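Local coordinates for protein tetraacyldisaccharide 4'-kinase (Aquifex aeolicus, PDB 4ITM) that probably transfers the gamma-phosphate of ATP to the 4'-position of a tetraacyldisaccharide 1-phosphate to make lipid IVA, a step in lipid A biosynthesis, at residues L150-L155 with A182-Y187. Residues are numbered along the deposited sequence; the frame is centred on the assembly and turned at random.
Sequences LNILLL and ALVLTY. With ATP (adenosine-5'-triphosphate), chain B.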
# COMPACT_ATOMS: atom_id res chain seq x y z
N LEU A 150 11.98 12.92 0.38
CA LEU A 150 11.43 12.68 -0.94
C LEU A 150 9.96 12.35 -0.77
O LEU A 150 9.59 11.33 -0.17
CB LEU A 150 12.19 11.55 -1.66
CG LEU A 150 11.66 11.13 -3.03
CD1 LEU A 150 11.62 12.32 -4.03
CD2 LEU A 150 12.48 10.00 -3.59
N ASN A 151 9.12 13.24 -1.29
CA ASN A 151 7.69 13.15 -1.09
C ASN A 151 7.05 12.63 -2.36
O ASN A 151 6.83 13.40 -3.30
CB ASN A 151 7.13 14.54 -0.74
CG ASN A 151 5.83 14.49 0.05
OD1 ASN A 151 5.48 13.47 0.65
ND2 ASN A 151 5.10 15.61 0.05
N ILE A 152 6.76 11.33 -2.41
CA ILE A 152 6.18 10.72 -3.60
C ILE A 152 4.65 10.63 -3.48
O ILE A 152 4.13 10.13 -2.50
CB ILE A 152 6.77 9.33 -3.85
CG1 ILE A 152 8.30 9.41 -3.97
CG2 ILE A 152 6.15 8.70 -5.11
CD1 ILE A 152 8.96 8.03 -4.15
N LEU A 153 3.92 11.14 -4.47
CA LEU A 153 2.46 11.10 -4.43
C LEU A 153 1.93 10.20 -5.55
O LEU A 153 2.29 10.39 -6.71
CB LEU A 153 1.86 12.51 -4.56
CG LEU A 153 0.33 12.61 -4.63
CD1 LEU A 153 -0.29 12.13 -3.33
CD2 LEU A 153 -0.15 14.04 -4.97
N LEU A 154 1.09 9.23 -5.19
CA LEU A 154 0.43 8.37 -6.18
C LEU A 154 -0.87 9.02 -6.59
O LEU A 154 -1.63 9.49 -5.75
CB LEU A 154 0.11 6.99 -5.61
CG LEU A 154 1.22 6.22 -4.89
CD1 LEU A 154 0.64 4.97 -4.30
CD2 LEU A 154 2.34 5.88 -5.83
N LEU A 155 -1.15 8.98 -7.87
CA LEU A 155 -2.31 9.64 -8.42
C LEU A 155 -2.90 8.72 -9.46
O LEU A 155 -2.18 8.22 -10.34
CB LEU A 155 -1.87 10.95 -9.06
CG LEU A 155 -2.82 12.13 -9.03
CD1 LEU A 155 -3.16 12.49 -7.60
CD2 LEU A 155 -2.17 13.30 -9.74
N ALA A 182 7.59 14.17 -6.53
CA ALA A 182 7.41 13.31 -7.70
C ALA A 182 6.02 12.68 -7.72
O ALA A 182 5.45 12.38 -6.67
CB ALA A 182 8.47 12.24 -7.73
N LEU A 183 5.49 12.49 -8.92
CA LEU A 183 4.20 11.83 -9.09
C LEU A 183 4.38 10.47 -9.74
O LEU A 183 5.20 10.29 -10.64
CB LEU A 183 3.26 12.68 -9.94
CG LEU A 183 3.08 14.12 -9.43
CD1 LEU A 183 2.21 14.95 -10.37
CD2 LEU A 183 2.49 14.09 -8.05
N VAL A 184 3.61 9.50 -9.25
CA VAL A 184 3.54 8.18 -9.86
C VAL A 184 2.11 8.00 -10.32
O VAL A 184 1.19 8.04 -9.50
CB VAL A 184 3.96 7.08 -8.87
CG1 VAL A 184 3.80 5.70 -9.49
CG2 VAL A 184 5.39 7.32 -8.42
N LEU A 185 1.92 7.84 -11.62
CA LEU A 185 0.56 7.74 -12.15
C LEU A 185 0.13 6.27 -12.17
O LEU A 185 0.75 5.44 -12.84
CB LEU A 185 0.48 8.37 -13.54
CG LEU A 185 0.98 9.82 -13.63
CD1 LEU A 185 0.66 10.43 -14.99
CD2 LEU A 185 0.41 10.69 -12.51
N THR A 186 -0.93 5.97 -11.43
CA THR A 186 -1.34 4.59 -11.20
C THR A 186 -2.69 4.21 -11.80
O THR A 186 -3.38 5.04 -12.39
CB THR A 186 -1.37 4.24 -9.70
OG1 THR A 186 -2.45 4.93 -9.07
CG2 THR A 186 -0.04 4.60 -9.04
N TYR A 187 -3.04 2.94 -11.62
CA TYR A 187 -4.21 2.35 -12.27
C TYR A 187 -4.14 2.48 -13.81
O TYR A 187 -5.16 2.63 -14.47
CB TYR A 187 -5.51 2.93 -11.70
CG TYR A 187 -5.88 2.32 -10.35
CD1 TYR A 187 -5.02 2.42 -9.25
CD2 TYR A 187 -7.08 1.65 -10.19
CE1 TYR A 187 -5.36 1.86 -8.02
CE2 TYR A 187 -7.43 1.08 -8.97
CZ TYR A 187 -6.57 1.19 -7.89
OH TYR A 187 -6.94 0.63 -6.69
PG ATP B . -3.56 -0.85 -1.82
O1G ATP B . -4.08 0.54 -1.61
O2G ATP B . -2.06 -1.02 -1.76
O3G ATP B . -4.31 -1.91 -1.04
PB ATP B . -5.23 -0.88 -4.16
O1B ATP B . -5.08 0.38 -4.98
O2B ATP B . -6.40 -0.99 -3.24
O3B ATP B . -3.88 -1.23 -3.36
PA ATP B . -4.22 -2.71 -6.20
O1A ATP B . -5.09 -2.90 -7.41
O2A ATP B . -2.96 -1.89 -6.34
O3A ATP B . -5.30 -2.14 -5.14
O5' ATP B . -3.83 -4.16 -5.60
C5' ATP B . -4.84 -4.95 -4.95
C4' ATP B . -4.31 -5.70 -3.74
O4' ATP B . -3.37 -6.72 -4.11
C3' ATP B . -3.59 -4.80 -2.75
O3' ATP B . -4.52 -4.24 -1.80
C2' ATP B . -2.53 -5.70 -2.14
O2' ATP B . -3.06 -6.51 -1.08
C1' ATP B . -2.23 -6.71 -3.24
N9 ATP B . -1.09 -6.31 -4.10
C8 ATP B . -0.72 -5.05 -4.42
N7 ATP B . 0.33 -5.05 -5.26
C5 ATP B . 0.65 -6.35 -5.49
C6 ATP B . 1.66 -7.06 -6.30
N6 ATP B . 2.57 -6.37 -7.04
N1 ATP B . 1.64 -8.42 -6.26
C2 ATP B . 0.73 -9.11 -5.54
N3 ATP B . -0.22 -8.53 -4.79
C4 ATP B . -0.30 -7.17 -4.73
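Two neighbouring parallel strands of the P-loop kinase core, 150-155 and 182-186, pair here, and the second leads to Tyr187 and the bound ATP. The ladder starts with a weak hydrogen bond, Ala182 N 3.4 Å from Asn151 O, and then tightens. Four backbone hydrogen bonds follow: Leu153 N to Ala182 O, Val184 N to Leu153 O at 3.0 Å, Leu155 N to Val184 O, and Thr186 N to Leu155 O at 2.8 Å. On one face Leu154 and Val184 lie side by side, Leu154 CD2 resting 3.6 Å from Val184 CB. With CG1 anti to the backbone N (chi1 177°), Val184 sets CG2 beside that N, 3.7 Å from Ile152 CG2, and leaves CG1 near Leu154 CD2. The other face carries Leu153 beside Leu183, with Leu153 CB 3.9 Å from Leu183 CD2, and Leu155 CB against Leu185 CD2. Just past the last rung, the loop residue Tyr187 donates a short 2.5 Å hydrogen bond from OH to ATP O1B, a beta-phosphate oxygen lying in the ring plane at its edge. Thr186 OG1 is hydrogen-bonded to Ser49 O of the predicted ATP-binding loop. Helix 51-61 covers Ile152, Leu154 and Val184 through Phe54, and strands 38-43 and 201-212 flank the pair.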